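Local atomic coordinates of AlyGC (Glaciecola chathamensis, PDB entry 5GKD), a protein that probably cleaves alginate by beta-elimination, as an alginate lyase of polysaccharide lyase family 6. Residues Glu89-Arg94 / Ser124-Tyr129. Numbering follows the deposited sequence.
With PO4 (phosphate ion), chain G.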
ATOM      1  N   GLU A  89      -7.427  -9.381  20.619  1.00 19.76           N
ATOM      2  CA  GLU A  89      -8.516  -8.782  21.383  1.00 21.22           C
ATOM      3  C   GLU A  89      -7.958  -7.802  22.399  1.00 17.39           C
ATOM      4  O   GLU A  89      -6.883  -8.015  22.952  1.00 19.65           O
ATOM      5  CB  GLU A  89      -9.350  -9.822  22.152  1.00 21.59           C
ATOM      6  CG  GLU A  89      -9.641 -11.105  21.427  1.00 27.80           C
ATOM      7  CD  GLU A  89      -8.497 -12.091  21.437  1.00 31.95           C
ATOM      8  OE1 GLU A  89      -7.710 -12.103  22.409  1.00 28.38           O
ATOM      9  OE2 GLU A  89      -8.395 -12.858  20.456  1.00 39.10           O
ATOM     10  N   VAL A  90      -8.731  -6.758  22.684  1.00 18.95           N
ATOM     11  CA  VAL A  90      -8.383  -5.848  23.773  1.00 17.14           C
ATOM     12  C   VAL A  90      -8.731  -6.456  25.122  1.00 19.72           C
ATOM     13  O   VAL A  90      -7.895  -6.494  26.031  1.00 19.64           O
ATOM     14  CB  VAL A  90      -9.087  -4.496  23.585  1.00 18.29           C
ATOM     15  CG1 VAL A  90      -8.653  -3.532  24.679  1.00 16.78           C
ATOM     16  CG2 VAL A  90      -8.782  -3.948  22.212  1.00 15.42           C
ATOM     17  N   ILE A  91      -9.978  -6.905  25.279  1.00 19.79           N
ATOM     18  CA  ILE A  91     -10.479  -7.531  26.499  1.00 16.99           C
ATOM     19  C   ILE A  91     -10.983  -8.928  26.160  1.00 19.50           C
ATOM     20  O   ILE A  91     -11.905  -9.079  25.353  1.00 18.83           O
ATOM     21  CB  ILE A  91     -11.613  -6.723  27.134  1.00 18.01           C
ATOM     22  CG1 ILE A  91     -11.176  -5.300  27.455  1.00 18.17           C
ATOM     23  CG2 ILE A  91     -12.129  -7.435  28.395  1.00 19.45           C
ATOM     24  CD1 ILE A  91     -12.301  -4.492  28.039  1.00 16.87           C
ATOM     25  N   ALA A  92     -10.420  -9.941  26.804  1.00 21.44           N
ATOM     26  CA  ALA A  92     -10.826 -11.325  26.578  1.00 19.42           C
ATOM     27  C   ALA A  92     -11.103 -12.017  27.901  1.00 20.49           C
ATOM     28  O   ALA A  92     -10.317 -11.903  28.851  1.00 20.80           O
ATOM     29  CB  ALA A  92      -9.757 -12.104  25.824  1.00 18.08           C
ATOM     30  N   PHE A  93     -12.215 -12.749  27.955  1.00 18.09           N
ATOM     31  CA  PHE A  93     -12.586 -13.525  29.129  1.00 17.65           C
ATOM     32  C   PHE A  93     -11.924 -14.899  29.106  1.00 18.63           C
ATOM     33  O   PHE A  93     -12.566 -15.934  29.319  1.00 21.91           O
ATOM     34  CB  PHE A  93     -14.107 -13.651  29.213  1.00 19.24           C
ATOM     35  CG  PHE A  93     -14.801 -12.408  29.696  1.00 18.64           C
ATOM     36  CD1 PHE A  93     -15.018 -11.334  28.841  1.00 16.40           C
ATOM     37  CD2 PHE A  93     -15.278 -12.332  30.993  1.00 16.81           C
ATOM     38  CE1 PHE A  93     -15.663 -10.206  29.286  1.00 14.75           C
ATOM     39  CE2 PHE A  93     -15.939 -11.203  31.436  1.00 16.99           C
ATOM     40  CZ  PHE A  93     -16.119 -10.137  30.581  1.00 17.61           C
ATOM     41  N   ARG A  94     -10.630 -14.915  28.818  1.00 19.35           N
ATOM     42  CA  ARG A  94      -9.826 -16.125  28.864  1.00 20.12           C
ATOM     43  C   ARG A  94      -8.360 -15.723  28.879  1.00 23.00           C
ATOM     44  O   ARG A  94      -7.992 -14.621  28.454  1.00 19.84           O
ATOM     45  CB  ARG A  94     -10.099 -17.050  27.668  1.00 20.41           C
ATOM     46  CG  ARG A  94      -9.446 -16.560  26.404  1.00 22.07           C
ATOM     47  CD  ARG A  94      -9.743 -17.407  25.184  1.00 23.36           C
ATOM     48  NE  ARG A  94      -9.051 -16.846  24.038  1.00 23.68           N
ATOM     49  CZ  ARG A  94      -8.933 -17.437  22.854  1.00 27.21           C
ATOM     50  NH1 ARG A  94      -8.279 -16.821  21.889  1.00 30.04           N
ATOM     51  NH2 ARG A  94      -9.473 -18.628  22.625  1.00 27.53           N
ATOM     52  N   SER A 124     -10.790  -7.558  17.612  1.00 22.57           N
ATOM     53  CA  SER A 124     -12.042  -7.333  18.305  1.00 19.76           C
ATOM     54  C   SER A 124     -11.718  -6.647  19.614  1.00 18.84           C
ATOM     55  O   SER A 124     -10.609  -6.778  20.131  1.00 20.90           O
ATOM     56  CB  SER A 124     -12.787  -8.630  18.560  1.00 22.10           C
ATOM     57  OG  SER A 124     -13.474  -9.061  17.402  1.00 27.56           O
ATOM     58  N   TRP A 125     -12.676  -5.902  20.143  1.00 19.88           N
ATOM     59  CA  TRP A 125     -12.374  -5.192  21.376  1.00 16.58           C
ATOM     60  C   TRP A 125     -12.751  -5.989  22.613  1.00 19.45           C
ATOM     61  O   TRP A 125     -12.028  -5.932  23.615  1.00 19.79           O
ATOM     62  CB  TRP A 125     -13.054  -3.827  21.384  1.00 15.79           C
ATOM     63  CG  TRP A 125     -12.295  -2.810  20.583  1.00 17.38           C
ATOM     64  CD1 TRP A 125     -11.161  -3.028  19.829  1.00 19.18           C
ATOM     65  CD2 TRP A 125     -12.581  -1.415  20.475  1.00 15.27           C
ATOM     66  NE1 TRP A 125     -10.758  -1.857  19.237  1.00 15.86           N
ATOM     67  CE2 TRP A 125     -11.603  -0.852  19.631  1.00 18.18           C
ATOM     68  CE3 TRP A 125     -13.578  -0.588  20.997  1.00 15.87           C
ATOM     69  CZ2 TRP A 125     -11.596   0.495  19.313  1.00 16.66           C
ATOM     70  CZ3 TRP A 125     -13.569   0.742  20.664  1.00 15.45           C
ATOM     71  CH2 TRP A 125     -12.594   1.271  19.839  1.00 18.24           C
ATOM     72  N   VAL A 126     -13.862  -6.730  22.577  1.00 18.82           N
ATOM     73  CA  VAL A 126     -14.287  -7.568  23.692  1.00 16.76           C
ATOM     74  C   VAL A 126     -14.672  -8.943  23.164  1.00 18.94           C
ATOM     75  O   VAL A 126     -15.499  -9.048  22.257  1.00 22.07           O
ATOM     76  CB  VAL A 126     -15.471  -6.933  24.452  1.00 19.48           C
ATOM     77  CG1 VAL A 126     -15.820  -7.748  25.671  1.00 15.06           C
ATOM     78  CG2 VAL A 126     -15.163  -5.474  24.825  1.00 15.87           C
ATOM     79  N   MET A 127     -14.102  -9.997  23.754  1.00 20.19           N
ATOM     80  CA  MET A 127     -14.441 -11.379  23.427  1.00 18.54           C
ATOM     81  C   MET A 127     -14.786 -12.118  24.702  1.00 20.07           C
ATOM     82  O   MET A 127     -13.958 -12.191  25.615  1.00 16.73           O
ATOM     83  CB  MET A 127     -13.293 -12.099  22.713  1.00 20.39           C
ATOM     84  CG  MET A 127     -12.951 -11.489  21.381  1.00 23.80           C
ATOM     85  SD  MET A 127     -14.183 -11.732  20.100  1.00 41.46           S
ATOM     86  CE  MET A 127     -13.884 -13.377  19.659  1.00 27.19           C
ATOM     87  N   VAL A 128     -15.994 -12.690  24.756  1.00 19.91           N
ATOM     88  CA  VAL A 128     -16.477 -13.392  25.943  1.00 17.74           C
ATOM     89  C   VAL A 128     -16.352 -14.892  25.717  1.00 17.67           C
ATOM     90  O   VAL A 128     -16.784 -15.407  24.678  1.00 18.52           O
ATOM     91  CB  VAL A 128     -17.930 -13.007  26.271  1.00 16.82           C
ATOM     92  CG1 VAL A 128     -18.265 -13.396  27.714  1.00 14.70           C
ATOM     93  CG2 VAL A 128     -18.138 -11.530  26.093  1.00 18.27           C
ATOM     94  N   TYR A 129     -15.768 -15.594  26.681  1.00 17.45           N
ATOM     95  CA  TYR A 129     -15.728 -17.057  26.696  1.00 19.69           C
ATOM     96  C   TYR A 129     -16.302 -17.550  28.021  1.00 18.77           C
ATOM     97  O   TYR A 129     -16.691 -16.760  28.879  1.00 19.42           O
ATOM     98  CB  TYR A 129     -14.304 -17.597  26.510  1.00 17.98           C
ATOM     99  CG  TYR A 129     -13.584 -17.106  25.266  1.00 21.77           C
ATOM    100  CD1 TYR A 129     -13.035 -15.831  25.207  1.00 18.66           C
ATOM    101  CD2 TYR A 129     -13.465 -17.919  24.158  1.00 19.94           C
ATOM    102  CE1 TYR A 129     -12.387 -15.393  24.069  1.00 23.57           C
ATOM    103  CE2 TYR A 129     -12.823 -17.488  23.027  1.00 24.07           C
ATOM    104  CZ  TYR A 129     -12.287 -16.232  22.982  1.00 26.78           C
ATOM    105  OH  TYR A 129     -11.646 -15.818  21.841  1.00 33.88           O
TER
HETATM  106  P   PO4 G 803     -10.118 -17.634  18.832  1.00 45.79           P
HETATM  107  O1  PO4 G 803     -11.243 -17.795  19.830  1.00 36.93           O
HETATM  108  O2  PO4 G 803      -8.795 -18.120  19.389  1.00 33.96           O
HETATM  109  O3  PO4 G 803     -10.031 -16.171  18.469  1.00 40.38           O
HETATM  110  O4  PO4 G 803     -10.413 -18.449  17.595  1.00 47.84           O
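Phe93 and Val128 pack side by side where two successive rungs of a right-handed parallel beta-helix, the fold of the pectate lyase-like clan, stack in register. CG1 of Val128 lies over one face of the Phe93 ring, offset toward its rim and 4.3 Å from the centroid, while the carbonyl O of Met127 meets the ring edge in plane. This is the tight, buried side: Ile91 and Val126 share one face of the sheet, where Ile111 packs on Ile91 and Phe135 on Val126. Between the rungs, Met127 N reaches Ile91 O at 2.9 Å, and Phe93 N reaches Met127 O at 3.0 Å, both nearly straight on to the carbonyl. The other face carries Glu89, Ala92 and Met127; the more open side is at Glu89 and Arg94, both partly exposed, where a phosphate, probably from the crystallisation liquor, is bound. The Glu89 and Met127 side chains cross at about a right angle, their CG atoms 3.3 Å apart. Arg94 runs extended from CG to NE across the Tyr129 ring, its CD in CH-pi contact 3.4 Å above the ring centre and its guanidinium only 6° from parallel to the ring. An alanine in place of Arg94 would probably strip this CH-pi contact from Tyr129 and leave the phosphate without one of its charged partners, Arg153 remaining. The phosphate bridges the two groups at their edges: Arg94 NH1 donates to O2 at 2.9 Å, and Tyr129 OH to O1 at 2.8 Å.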